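Local structure of acyl-coenzyme A oxidase 1 (Yarrowia lipolytica, 5Y9D) at residues Q59-I64 with S110-Q115; V76-D81 with N674-A679; E520-A525 with F599-I604. The protein catalyses the FAD-dependent oxidation of acyl-CoA to (2E)-enoyl-CoA with oxygen, releasing hydrogen peroxide, in peroxisomal fatty acid beta-oxidation. All coordinates share one frame; numbering follows the deposited sequence.

Contact 1: Q59-I64 with S110-Q115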
ATOM      1  N   GLN A  59      -0.384 -33.776  -1.645  1.00 37.93           N
ATOM      2  CA  GLN A  59      -1.343 -34.420  -2.533  1.00 38.03           C
ATOM      3  C   GLN A  59      -2.733 -33.849  -2.339  1.00 38.07           C
ATOM      4  O   GLN A  59      -3.453 -33.630  -3.311  1.00 39.67           O
ATOM      5  CB  GLN A  59      -1.353 -35.928  -2.358  1.00 39.30           C
ATOM      6  CG  GLN A  59      -0.334 -36.643  -3.237  1.00 42.30           C
ATOM      7  CD  GLN A  59      -0.377 -38.154  -3.040  1.00 44.12           C
ATOM      8  OE1 GLN A  59      -1.434 -38.793  -3.239  1.00 41.82           O
ATOM      9  NE2 GLN A  59       0.760 -38.735  -2.628  1.00 41.36           N
ATOM     10  N   ILE A  60      -3.089 -33.594  -1.083  1.00 37.24           N
ATOM     11  CA  ILE A  60      -4.386 -33.051  -0.739  1.00 34.92           C
ATOM     12  C   ILE A  60      -4.465 -31.619  -1.253  1.00 34.13           C
ATOM     13  O   ILE A  60      -5.473 -31.193  -1.819  1.00 31.55           O
ATOM     14  CB  ILE A  60      -4.612 -33.131   0.776  1.00 37.93           C
ATOM     15  CG1 ILE A  60      -4.896 -34.577   1.164  1.00 40.72           C
ATOM     16  CG2 ILE A  60      -5.782 -32.261   1.223  1.00 38.58           C
ATOM     17  CD1 ILE A  60      -4.865 -34.831   2.664  1.00 43.96           C
ATOM     18  N   VAL A  61      -3.390 -30.876  -1.072  1.00 33.96           N
ATOM     19  CA  VAL A  61      -3.324 -29.500  -1.587  1.00 34.84           C
ATOM     20  C   VAL A  61      -3.441 -29.452  -3.107  1.00 33.13           C
ATOM     21  O   VAL A  61      -4.123 -28.565  -3.640  1.00 31.93           O
ATOM     22  CB  VAL A  61      -2.050 -28.790  -1.096  1.00 34.47           C
ATOM     23  CG1 VAL A  61      -1.708 -27.568  -1.946  1.00 35.64           C
ATOM     24  CG2 VAL A  61      -2.238 -28.432   0.372  1.00 34.10           C
ATOM     25  N   GLU A  62      -2.816 -30.409  -3.790  1.00 31.53           N
ATOM     26  CA  GLU A  62      -2.926 -30.504  -5.256  1.00 32.25           C
ATOM     27  C   GLU A  62      -4.355 -30.845  -5.718  1.00 29.88           C
ATOM     28  O   GLU A  62      -4.849 -30.203  -6.632  1.00 26.24           O
ATOM     29  CB  GLU A  62      -1.872 -31.466  -5.837  1.00 34.37           C
ATOM     30  CG  GLU A  62      -0.519 -30.750  -5.957  1.00 38.81           C
ATOM     31  CD  GLU A  62       0.668 -31.637  -6.333  1.00 43.64           C
ATOM     32  OE1 GLU A  62       0.624 -32.877  -6.111  1.00 44.66           O
ATOM     33  OE2 GLU A  62       1.673 -31.068  -6.829  1.00 47.19           O
ATOM     34  N   LYS A  63      -5.008 -31.810  -5.070  1.00 30.13           N
ATOM     35  CA  LYS A  63      -6.425 -32.089  -5.306  1.00 34.55           C
ATOM     36  C   LYS A  63      -7.314 -30.853  -5.161  1.00 33.45           C
ATOM     37  O   LYS A  63      -8.234 -30.672  -5.949  1.00 35.15           O
ATOM     38  CB  LYS A  63      -6.969 -33.180  -4.380  1.00 40.71           C
ATOM     39  CG  LYS A  63      -7.163 -34.549  -5.032  1.00 47.52           C
ATOM     40  CD  LYS A  63      -7.802 -35.572  -4.083  1.00 50.57           C
ATOM     41  CE  LYS A  63      -6.804 -36.181  -3.101  1.00 55.20           C
ATOM     42  NZ  LYS A  63      -7.291 -37.435  -2.446  1.00 57.24           N
ATOM     43  N   ILE A  64      -7.068 -30.006  -4.171  1.00 32.04           N
ATOM     44  CA  ILE A  64      -7.921 -28.844  -4.020  1.00 33.84           C
ATOM     45  C   ILE A  64      -7.717 -27.943  -5.231  1.00 35.18           C
ATOM     46  O   ILE A  64      -8.679 -27.409  -5.801  1.00 34.15           O
ATOM     47  CB  ILE A  64      -7.639 -28.003  -2.748  1.00 34.81           C
ATOM     48  CG1 ILE A  64      -7.691 -28.814  -1.459  1.00 33.68           C
ATOM     49  CG2 ILE A  64      -8.628 -26.858  -2.665  1.00 37.35           C
ATOM     50  CD1 ILE A  64      -8.822 -29.773  -1.414  1.00 35.72           C
ATOM     51  N   SER A 110     -11.643 -27.430   4.582  1.00 34.25           N
ATOM     52  CA  SER A 110     -12.420 -26.208   4.461  1.00 32.64           C
ATOM     53  C   SER A 110     -11.456 -25.053   4.540  1.00 32.24           C
ATOM     54  O   SER A 110     -11.432 -24.211   3.644  1.00 33.16           O
ATOM     55  CB  SER A 110     -13.536 -26.166   5.527  1.00 34.44           C
ATOM     56  OG  SER A 110     -13.853 -24.865   5.999  1.00 35.78           O
ATOM     57  N   LEU A 111     -10.619 -25.029   5.577  1.00 35.25           N
ATOM     58  CA  LEU A 111      -9.580 -24.001   5.698  1.00 34.00           C
ATOM     59  C   LEU A 111      -8.814 -23.885   4.380  1.00 33.57           C
ATOM     60  O   LEU A 111      -8.725 -22.791   3.794  1.00 31.75           O
ATOM     61  CB  LEU A 111      -8.608 -24.327   6.833  1.00 38.36           C
ATOM     62  CG  LEU A 111      -9.137 -24.088   8.263  1.00 46.99           C
ATOM     63  CD1 LEU A 111      -8.292 -24.790   9.326  1.00 46.26           C
ATOM     64  CD2 LEU A 111      -9.253 -22.592   8.579  1.00 49.90           C
ATOM     65  N   TRP A 112      -8.286 -25.022   3.909  1.00 31.11           N
ATOM     66  CA  TRP A 112      -7.378 -25.035   2.772  1.00 30.18           C
ATOM     67  C   TRP A 112      -8.063 -24.660   1.489  1.00 27.93           C
ATOM     68  O   TRP A 112      -7.526 -23.950   0.682  1.00 27.15           O
ATOM     69  CB  TRP A 112      -6.666 -26.379   2.648  1.00 32.45           C
ATOM     70  CG  TRP A 112      -5.595 -26.608   3.723  1.00 36.51           C
ATOM     71  CD1 TRP A 112      -5.145 -25.703   4.676  1.00 38.06           C
ATOM     72  CD2 TRP A 112      -4.815 -27.782   3.903  1.00 35.54           C
ATOM     73  NE1 TRP A 112      -4.154 -26.267   5.436  1.00 36.82           N
ATOM     74  CE2 TRP A 112      -3.935 -27.543   4.991  1.00 38.03           C
ATOM     75  CE3 TRP A 112      -4.801 -29.030   3.290  1.00 36.24           C
ATOM     76  CZ2 TRP A 112      -3.043 -28.513   5.459  1.00 37.76           C
ATOM     77  CZ3 TRP A 112      -3.905 -29.998   3.757  1.00 37.48           C
ATOM     78  CH2 TRP A 112      -3.036 -29.728   4.818  1.00 36.59           C
ATOM     79  N   ARG A 113      -9.278 -25.097   1.295  1.00 28.67           N
ATOM     80  CA  ARG A 113      -9.968 -24.725   0.060  1.00 28.99           C
ATOM     81  C   ARG A 113     -10.221 -23.228  -0.006  1.00 26.63           C
ATOM     82  O   ARG A 113     -10.111 -22.607  -1.060  1.00 28.25           O
ATOM     83  CB  ARG A 113     -11.260 -25.486  -0.028  1.00 29.29           C
ATOM     84  CG  ARG A 113     -11.917 -25.430  -1.365  1.00 29.29           C
ATOM     85  CD  ARG A 113     -13.249 -26.130  -1.256  1.00 29.12           C
ATOM     86  NE  ARG A 113     -13.082 -27.510  -0.813  1.00 29.59           N
ATOM     87  CZ  ARG A 113     -12.548 -28.467  -1.561  1.00 30.52           C
ATOM     88  NH1 ARG A 113     -12.119 -28.202  -2.775  1.00 33.57           N
ATOM     89  NH2 ARG A 113     -12.439 -29.699  -1.102  1.00 31.90           N
ATOM     90  N   ALA A 114     -10.534 -22.651   1.130  1.00 27.02           N
ATOM     91  CA  ALA A 114     -10.713 -21.197   1.232  1.00 28.89           C
ATOM     92  C   ALA A 114      -9.376 -20.419   1.063  1.00 28.35           C
ATOM     93  O   ALA A 114      -9.282 -19.482   0.268  1.00 30.08           O
ATOM     94  CB  ALA A 114     -11.411 -20.856   2.551  1.00 28.10           C
ATOM     95  N   GLN A 115      -8.336 -20.843   1.755  1.00 28.86           N
ATOM     96  CA  GLN A 115      -7.022 -20.208   1.633  1.00 30.09           C
ATOM     97  C   GLN A 115      -6.468 -20.251   0.210  1.00 30.10           C
ATOM     98  O   GLN A 115      -6.076 -19.217  -0.340  1.00 28.00           O
ATOM     99  CB  GLN A 115      -6.032 -20.848   2.613  1.00 32.08           C
ATOM    100  CG  GLN A 115      -6.349 -20.533   4.055  1.00 33.33           C
ATOM    101  CD  GLN A 115      -5.733 -21.494   5.055  1.00 35.78           C
ATOM    102  OE1 GLN A 115      -4.855 -22.324   4.738  1.00 38.61           O
ATOM    103  NE2 GLN A 115      -6.167 -21.357   6.293  1.00 35.56           N
TER

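Contact 2: V76-D81 with N674-A679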
ATOM      1  N   VAL A  76     -10.721 -17.117 -13.456  1.00 33.80           N
ATOM      2  CA  VAL A  76     -10.410 -15.717 -13.125  1.00 34.16           C
ATOM      3  C   VAL A  76      -9.787 -14.909 -14.276  1.00 34.16           C
ATOM      4  O   VAL A  76      -9.511 -13.725 -14.124  1.00 42.64           O
ATOM      5  CB  VAL A  76      -9.580 -15.649 -11.824  1.00 33.84           C
ATOM      6  CG1 VAL A  76     -10.399 -16.256 -10.698  1.00 33.44           C
ATOM      7  CG2 VAL A  76      -8.241 -16.387 -11.938  1.00 32.40           C
ATOM      8  N   THR A  77      -9.636 -15.542 -15.430  1.00 30.83           N
ATOM      9  CA  THR A  77      -9.183 -14.904 -16.660  1.00 31.35           C
ATOM     10  C   THR A  77      -9.651 -13.483 -16.875  1.00 29.32           C
ATOM     11  O   THR A  77      -8.863 -12.636 -17.156  1.00 32.72           O
ATOM     12  CB  THR A  77      -9.707 -15.666 -17.916  1.00 33.61           C
ATOM     13  OG1 THR A  77      -9.823 -17.070 -17.645  1.00 35.51           O
ATOM     14  CG2 THR A  77      -8.809 -15.441 -19.085  1.00 32.57           C
ATOM     15  N   ALA A  78     -10.957 -13.243 -16.818  1.00 31.54           N
ATOM     16  CA  ALA A  78     -11.522 -11.917 -17.138  1.00 29.14           C
ATOM     17  C   ALA A  78     -11.752 -11.023 -15.893  1.00 28.95           C
ATOM     18  O   ALA A  78     -12.217  -9.913 -16.022  1.00 28.97           O
ATOM     19  CB  ALA A  78     -12.808 -12.069 -17.964  1.00 25.67           C
ATOM     20  N   ASP A  79     -11.383 -11.489 -14.708  1.00 29.95           N
ATOM     21  CA  ASP A  79     -11.719 -10.787 -13.465  1.00 30.97           C
ATOM     22  C   ASP A  79     -11.135  -9.409 -13.273  1.00 30.63           C
ATOM     23  O   ASP A  79     -11.673  -8.603 -12.512  1.00 35.03           O
ATOM     24  CB  ASP A  79     -11.236 -11.599 -12.275  1.00 33.82           C
ATOM     25  CG  ASP A  79     -12.123 -12.759 -11.966  1.00 35.01           C
ATOM     26  OD1 ASP A  79     -13.112 -12.984 -12.681  1.00 41.70           O
ATOM     27  OD2 ASP A  79     -11.827 -13.458 -10.986  1.00 40.99           O
ATOM     28  N   TYR A  80      -9.997  -9.146 -13.879  1.00 27.88           N
ATOM     29  CA  TYR A  80      -9.404  -7.843 -13.740  1.00 27.15           C
ATOM     30  C   TYR A  80     -10.233  -6.771 -14.447  1.00 28.16           C
ATOM     31  O   TYR A  80     -10.232  -5.616 -14.048  1.00 26.67           O
ATOM     32  CB  TYR A  80      -8.007  -7.849 -14.305  1.00 26.57           C
ATOM     33  CG  TYR A  80      -7.056  -8.747 -13.561  1.00 25.19           C
ATOM     34  CD1 TYR A  80      -6.810  -8.568 -12.214  1.00 25.36           C
ATOM     35  CD2 TYR A  80      -6.398  -9.768 -14.212  1.00 25.08           C
ATOM     36  CE1 TYR A  80      -5.924  -9.388 -11.529  1.00 24.99           C
ATOM     37  CE2 TYR A  80      -5.535 -10.594 -13.538  1.00 26.03           C
ATOM     38  CZ  TYR A  80      -5.290 -10.393 -12.201  1.00 26.18           C
ATOM     39  OH  TYR A  80      -4.388 -11.220 -11.570  1.00 27.68           O
ATOM     40  N   ASP A  81     -10.932  -7.186 -15.497  1.00 29.45           N
ATOM     41  CA  ASP A  81     -11.744  -6.309 -16.312  1.00 31.69           C
ATOM     42  C   ASP A  81     -13.163  -6.083 -15.733  1.00 29.28           C
ATOM     43  O   ASP A  81     -13.888  -5.267 -16.240  1.00 26.32           O
ATOM     44  CB  ASP A  81     -11.875  -6.910 -17.727  1.00 35.20           C
ATOM     45  CG  ASP A  81     -10.526  -7.029 -18.462  1.00 38.96           C
ATOM     46  OD1 ASP A  81      -9.787  -6.013 -18.563  1.00 38.82           O
ATOM     47  OD2 ASP A  81     -10.210  -8.149 -18.951  1.00 40.88           O
ATOM     48  N   ASN A 674      -3.989  -8.014 -25.500  1.00 24.14           N
ATOM     49  CA  ASN A 674      -4.715  -8.010 -26.757  1.00 24.30           C
ATOM     50  C   ASN A 674      -5.991  -8.851 -26.695  1.00 26.41           C
ATOM     51  O   ASN A 674      -7.003  -8.449 -27.236  1.00 26.11           O
ATOM     52  CB  ASN A 674      -3.813  -8.498 -27.890  1.00 23.37           C
ATOM     53  CG  ASN A 674      -2.910  -7.394 -28.418  1.00 23.77           C
ATOM     54  OD1 ASN A 674      -1.795  -7.177 -27.927  1.00 24.91           O
ATOM     55  ND2 ASN A 674      -3.413  -6.654 -29.379  1.00 23.71           N
ATOM     56  N   GLN A 675      -5.924 -10.020 -26.058  1.00 27.59           N
ATOM     57  CA  GLN A 675      -7.085 -10.861 -25.851  1.00 30.86           C
ATOM     58  C   GLN A 675      -8.181 -10.113 -25.021  1.00 29.57           C
ATOM     59  O   GLN A 675      -9.362 -10.089 -25.372  1.00 25.02           O
ATOM     60  CB  GLN A 675      -6.633 -12.198 -25.256  1.00 36.02           C
ATOM     61  CG  GLN A 675      -7.392 -12.740 -24.063  1.00 46.54           C
ATOM     62  CD  GLN A 675      -8.596 -13.580 -24.462  1.00 54.53           C
ATOM     63  OE1 GLN A 675      -9.320 -13.237 -25.406  1.00 65.94           O
ATOM     64  NE2 GLN A 675      -8.825 -14.683 -23.743  1.00 54.90           N
ATOM     65  N   GLN A 676      -7.788  -9.441 -23.961  1.00 28.81           N
ATOM     66  CA  GLN A 676      -8.774  -8.700 -23.181  1.00 28.76           C
ATOM     67  C   GLN A 676      -9.224  -7.397 -23.836  1.00 29.65           C
ATOM     68  O   GLN A 676     -10.285  -6.868 -23.508  1.00 29.21           O
ATOM     69  CB  GLN A 676      -8.216  -8.442 -21.790  1.00 28.87           C
ATOM     70  CG  GLN A 676      -8.009  -9.727 -21.003  1.00 30.31           C
ATOM     71  CD  GLN A 676      -9.252 -10.584 -20.955  1.00 30.40           C
ATOM     72  OE1 GLN A 676     -10.271 -10.147 -20.491  1.00 33.26           O
ATOM     73  NE2 GLN A 676      -9.170 -11.808 -21.449  1.00 34.25           N
ATOM     74  N   ASN A 677      -8.412  -6.862 -24.744  1.00 31.16           N
ATOM     75  CA  ASN A 677      -8.721  -5.611 -25.400  1.00 31.69           C
ATOM     76  C   ASN A 677      -8.452  -5.732 -26.893  1.00 35.83           C
ATOM     77  O   ASN A 677      -7.522  -5.120 -27.409  1.00 35.04           O
ATOM     78  CB  ASN A 677      -7.861  -4.497 -24.818  1.00 32.45           C
ATOM     79  CG  ASN A 677      -8.022  -4.351 -23.316  1.00 33.36           C
ATOM     80  OD1 ASN A 677      -8.931  -3.678 -22.839  1.00 33.03           O
ATOM     81  ND2 ASN A 677      -7.133  -4.986 -22.563  1.00 33.19           N
ATOM     82  N   PRO A 678      -9.275  -6.515 -27.613  1.00 40.51           N
ATOM     83  CA  PRO A 678      -9.053  -6.546 -29.082  1.00 41.45           C
ATOM     84  C   PRO A 678      -8.942  -5.117 -29.627  1.00 43.40           C
ATOM     85  O   PRO A 678      -9.718  -4.241 -29.216  1.00 45.55           O
ATOM     86  CB  PRO A 678     -10.305  -7.259 -29.635  1.00 40.93           C
ATOM     87  CG  PRO A 678     -11.027  -7.831 -28.438  1.00 41.22           C
ATOM     88  CD  PRO A 678     -10.555  -7.121 -27.204  1.00 39.41           C
ATOM     89  N   ALA A 679      -7.987  -4.877 -30.522  1.00 43.41           N
ATOM     90  CA  ALA A 679      -7.690  -3.506 -30.967  1.00 46.39           C
ATOM     91  C   ALA A 679      -8.178  -3.193 -32.392  1.00 48.13           C
ATOM     92  O   ALA A 679      -7.631  -2.304 -33.065  1.00 44.35           O
ATOM     93  CB  ALA A 679      -6.189  -3.234 -30.850  1.00 45.58           C
TER

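Contact 3: E520-A525 with F599-I604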
ATOM      1  N   GLU A 520      21.343 -20.777  16.955  1.00 50.00           N
ATOM      2  CA  GLU A 520      21.235 -20.610  18.414  1.00 53.33           C
ATOM      3  C   GLU A 520      21.498 -19.163  18.806  1.00 44.54           C
ATOM      4  O   GLU A 520      20.827 -18.623  19.662  1.00 42.62           O
ATOM      5  CB  GLU A 520      22.210 -21.520  19.200  1.00 58.81           C
ATOM      6  CG  GLU A 520      21.974 -21.508  20.725  1.00 67.99           C
ATOM      7  CD  GLU A 520      23.257 -21.557  21.582  1.00 73.39           C
ATOM      8  OE1 GLU A 520      24.126 -22.427  21.321  1.00 78.84           O
ATOM      9  OE2 GLU A 520      23.385 -20.741  22.537  1.00 65.14           O
ATOM     10  N   PHE A 521      22.485 -18.540  18.199  1.00 40.58           N
ATOM     11  CA  PHE A 521      22.832 -17.206  18.621  1.00 39.63           C
ATOM     12  C   PHE A 521      21.757 -16.202  18.199  1.00 38.60           C
ATOM     13  O   PHE A 521      21.411 -15.295  18.962  1.00 34.84           O
ATOM     14  CB  PHE A 521      24.192 -16.779  18.074  1.00 40.02           C
ATOM     15  CG  PHE A 521      24.513 -15.354  18.379  1.00 43.62           C
ATOM     16  CD1 PHE A 521      25.103 -15.011  19.583  1.00 44.25           C
ATOM     17  CD2 PHE A 521      24.132 -14.344  17.503  1.00 43.38           C
ATOM     18  CE1 PHE A 521      25.350 -13.683  19.881  1.00 46.19           C
ATOM     19  CE2 PHE A 521      24.369 -13.018  17.795  1.00 43.84           C
ATOM     20  CZ  PHE A 521      24.980 -12.687  18.989  1.00 46.41           C
ATOM     21  N   LEU A 522      21.245 -16.355  16.980  1.00 39.25           N
ATOM     22  CA  LEU A 522      20.268 -15.412  16.436  1.00 39.10           C
ATOM     23  C   LEU A 522      19.015 -15.526  17.265  1.00 35.79           C
ATOM     24  O   LEU A 522      18.495 -14.524  17.760  1.00 33.91           O
ATOM     25  CB  LEU A 522      19.992 -15.690  14.952  1.00 38.89           C
ATOM     26  CG  LEU A 522      21.241 -15.474  14.095  1.00 39.47           C
ATOM     27  CD1 LEU A 522      21.096 -16.023  12.689  1.00 37.97           C
ATOM     28  CD2 LEU A 522      21.628 -14.009  14.088  1.00 42.36           C
ATOM     29  N   VAL A 523      18.582 -16.759  17.472  1.00 36.82           N
ATOM     30  CA  VAL A 523      17.401 -17.017  18.300  1.00 39.59           C
ATOM     31  C   VAL A 523      17.548 -16.309  19.646  1.00 37.54           C
ATOM     32  O   VAL A 523      16.742 -15.450  20.005  1.00 36.89           O
ATOM     33  CB  VAL A 523      17.168 -18.526  18.509  1.00 39.63           C
ATOM     34  CG1 VAL A 523      16.120 -18.779  19.580  1.00 41.27           C
ATOM     35  CG2 VAL A 523      16.729 -19.180  17.206  1.00 41.49           C
ATOM     36  N   GLU A 524      18.623 -16.652  20.342  1.00 39.00           N
ATOM     37  CA  GLU A 524      18.944 -16.113  21.648  1.00 37.20           C
ATOM     38  C   GLU A 524      19.042 -14.602  21.585  1.00 35.89           C
ATOM     39  O   GLU A 524      18.628 -13.915  22.516  1.00 33.37           O
ATOM     40  CB  GLU A 524      20.255 -16.736  22.160  1.00 40.25           C
ATOM     41  CG  GLU A 524      20.676 -16.293  23.562  1.00 46.01           C
ATOM     42  CD  GLU A 524      19.601 -16.553  24.604  1.00 50.97           C
ATOM     43  OE1 GLU A 524      18.861 -17.540  24.413  1.00 61.07           O
ATOM     44  OE2 GLU A 524      19.482 -15.785  25.597  1.00 52.78           O
ATOM     45  N   ALA A 525      19.559 -14.064  20.479  1.00 34.97           N
ATOM     46  CA  ALA A 525      19.646 -12.612  20.354  1.00 34.27           C
ATOM     47  C   ALA A 525      18.258 -12.029  20.311  1.00 33.61           C
ATOM     48  O   ALA A 525      17.977 -10.979  20.924  1.00 29.75           O
ATOM     49  CB  ALA A 525      20.421 -12.208  19.124  1.00 36.11           C
ATOM     50  N   PHE A 599      16.534 -14.309   6.777  1.00 33.94           N
ATOM     51  CA  PHE A 599      15.364 -13.749   7.479  1.00 31.36           C
ATOM     52  C   PHE A 599      15.788 -13.162   8.831  1.00 32.02           C
ATOM     53  O   PHE A 599      15.532 -12.007   9.126  1.00 32.68           O
ATOM     54  CB  PHE A 599      14.316 -14.874   7.648  1.00 28.70           C
ATOM     55  CG  PHE A 599      13.099 -14.486   8.433  1.00 24.91           C
ATOM     56  CD1 PHE A 599      12.459 -13.295   8.206  1.00 23.10           C
ATOM     57  CD2 PHE A 599      12.575 -15.361   9.370  1.00 25.30           C
ATOM     58  CE1 PHE A 599      11.366 -12.928   8.929  1.00 22.87           C
ATOM     59  CE2 PHE A 599      11.454 -15.023  10.089  1.00 24.49           C
ATOM     60  CZ  PHE A 599      10.853 -13.797   9.867  1.00 24.81           C
ATOM     61  N   ALA A 600      16.449 -13.971   9.643  1.00 35.22           N
ATOM     62  CA  ALA A 600      16.959 -13.532  10.943  1.00 35.61           C
ATOM     63  C   ALA A 600      17.845 -12.295  10.857  1.00 36.61           C
ATOM     64  O   ALA A 600      17.533 -11.282  11.495  1.00 37.60           O
ATOM     65  CB  ALA A 600      17.714 -14.667  11.617  1.00 36.21           C
ATOM     66  N   LEU A 601      18.928 -12.361  10.074  1.00 35.29           N
ATOM     67  CA  LEU A 601      19.872 -11.227   9.983  1.00 35.13           C
ATOM     68  C   LEU A 601      19.261 -10.005   9.346  1.00 36.32           C
ATOM     69  O   LEU A 601      19.491  -8.872   9.785  1.00 42.19           O
ATOM     70  CB  LEU A 601      21.133 -11.600   9.200  1.00 36.60           C
ATOM     71  CG  LEU A 601      22.087 -12.522   9.954  1.00 39.01           C
ATOM     72  CD1 LEU A 601      23.131 -13.108   9.025  1.00 43.20           C
ATOM     73  CD2 LEU A 601      22.755 -11.807  11.107  1.00 39.40           C
ATOM     74  N   TRP A 602      18.500 -10.215   8.289  1.00 34.10           N
ATOM     75  CA  TRP A 602      17.750  -9.122   7.713  1.00 33.38           C
ATOM     76  C   TRP A 602      16.859  -8.472   8.767  1.00 34.75           C
ATOM     77  O   TRP A 602      16.704  -7.254   8.744  1.00 36.83           O
ATOM     78  CB  TRP A 602      16.905  -9.613   6.542  1.00 32.62           C
ATOM     79  CG  TRP A 602      15.999  -8.578   5.942  1.00 31.34           C
ATOM     80  CD1 TRP A 602      16.357  -7.522   5.140  1.00 29.21           C
ATOM     81  CD2 TRP A 602      14.574  -8.523   6.067  1.00 29.92           C
ATOM     82  NE1 TRP A 602      15.243  -6.817   4.770  1.00 28.89           N
ATOM     83  CE2 TRP A 602      14.135  -7.403   5.321  1.00 28.21           C
ATOM     84  CE3 TRP A 602      13.620  -9.325   6.729  1.00 29.73           C
ATOM     85  CZ2 TRP A 602      12.796  -7.058   5.220  1.00 28.84           C
ATOM     86  CZ3 TRP A 602      12.277  -8.985   6.630  1.00 28.75           C
ATOM     87  CH2 TRP A 602      11.872  -7.874   5.879  1.00 29.53           C
ATOM     88  N   SER A 603      16.268  -9.260   9.675  1.00 35.37           N
ATOM     89  CA  SER A 603      15.370  -8.696  10.701  1.00 35.99           C
ATOM     90  C   SER A 603      16.160  -7.857  11.690  1.00 38.35           C
ATOM     91  O   SER A 603      15.684  -6.815  12.128  1.00 35.93           O
ATOM     92  CB  SER A 603      14.610  -9.770  11.460  1.00 35.15           C
ATOM     93  OG  SER A 603      13.791 -10.522  10.602  1.00 33.29           O
ATOM     94  N   ILE A 604      17.377  -8.286  12.023  1.00 41.44           N
ATOM     95  CA  ILE A 604      18.267  -7.406  12.785  1.00 43.07           C
ATOM     96  C   ILE A 604      18.352  -6.072  12.041  1.00 47.03           C
ATOM     97  O   ILE A 604      18.249  -5.009  12.634  1.00 46.76           O
ATOM     98  CB  ILE A 604      19.709  -7.933  12.928  1.00 41.92           C
ATOM     99  CG1 ILE A 604      19.778  -9.339  13.519  1.00 39.60           C
ATOM    100  CG2 ILE A 604      20.545  -6.971  13.768  1.00 43.05           C
ATOM    101  CD1 ILE A 604      19.203  -9.491  14.894  1.00 39.51           C
TER

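Contact 1: Q59-I64 with S110-Q115
I60 opens the contact between helices 55-70 and 107-118 by setting its CG2 branch against the indole of W112, and the pair illustrates helix-helix packing in the N-terminal helical part of the acyl-CoA oxidase fold. The two segments approach to 10.1 Å between their axes with a crossing angle of -52°. With chi1 at -74°, the branch methyl of I60 stands opposite the backbone N and meets the indole edge in the ring plane, CG2 lying 3.9 Å from CZ3 of W112. V61 approaches the same six-membered ring differently: its CG2 comes in obliquely from above the plane, 3.9 Å from CE3 of W112. Two methyls from consecutive residues thus meet the CE3-CZ3 side of the indole, one at its edge and one from above its plane; NE1 of the ring makes a weak hydrogen bond to Q379 beyond the pair.

One turn on, I64 contributes more to the contact than any other residue of 59-64 and turns to R113 instead. That arginine runs out extended and then bends at chi3, -58°, which brings its guanidinium back across the isoleucine. The charge is met elsewhere, by a salt bridge from NE to D105 and a cation-pi contact with Y101, so I64 supplies apolar cover to a paired group. Both branches take part: CG2 of I64 lies 3.7 Å from CA of R113, and CD1 of I64 reaches to 3.6 Å from NH2 of R113.

Contact 2: V76-D81 with N674-A679
Similar first torsions, chi1 near -64° in both D81 and Q676, put CG of each residue opposite its own carbonyl carbon and send the two side chains across the gap between the segments. The glutamine chain bends at chi2, -53°, and folds its amide back toward the loop, where it lies nearly coplanar with the carboxylate, the planes 12° apart. The modelled approach of D81 OD2 to Q676 OE1, 2.5 Å, is doubtful, because the amide is probably turned over; with its ends exchanged, a hydrogen bond to the carboxylate becomes possible. The aliphatic part of the glutamine also passes close by, CG of Q676 standing 3.4 Å from OD2 of D81.

Residues T77 and A78 of the loop lie beside this side chain. A type I beta turn from V76 to D79, closed by the bond from D79 N to V76 O at 3.0 Å, presents them to the amide, with only loose contacts to it. Across the contact, Q676 sits at the last turn of helix 665-676, just before N677 leaves helical geometry.

Y447 joins both sides, since its hydroxyl hydrogen-bonds to OD1 of D81 and to ND2 of N677, while K258 of the second subunit packs on D81. The contact is therefore a polar surface junction of loop and helix end at the subunit interface, in which one aspartate serves Y447 with one oxygen and faces the glutamine amide with the other.

Contact 3: E520-A525 with F599-I604
L522 carries this buried contact, splitting its two methyls between neighbouring residues of the facing helix, a plain apolar helix-helix packing within the C-terminal helical part of the acyl-CoA oxidase fold. Its CD1 rests on the methyl of A600, 3.8 Å from CB. The other branch, CD2 of L522, meets CD2 of L601 at 3.9 Å, the two leucines crossing at about a right angle. The backbones come together where the small alanine lies, CA of L522 being 6.7 Å from CA of A600.

In the next shell, L601 is itself packed against helix 619-637, touching I625, L628, V629 and L632, so the leucine that receives L522 is held between two helices. F599, on another side of helix 589-606, sits on helices 355-391 and 558-581, its ring meeting that of Y367 with the planes about 25° apart. R570 of helix 558-581 donates from NE to the hydroxyl of S603. That hydroxyl in turn bonds back to its own helix: F599 O accepts both S603 N and S603 OG, from opposite faces of its carbonyl plane, with OG at 2.7 Å from O and standing 38° out of that plane.

How the contacts relate
From the N terminus, helix 55-70 comes first, and the chain returns at helix 107-118 to close contact 1 after 45 mostly helical residues within the N-terminal part. Before that return it passes through 76-81, the first half of contact 2, whose partner at 674-679 comes almost 600 residues later. Contacts 1 and 2 therefore cross. Contact 3 opens only after contact 1 has closed, joining helices 519-544 and 589-606, and lies wholly within the long span bracketed by contact 2. None touch: the centres of contacts 2 and 3 are about 45 Å apart. Contacts 1 and 3 each pack one helical part internally, whereas contact 2 brings the N-terminal and C-terminal parts together.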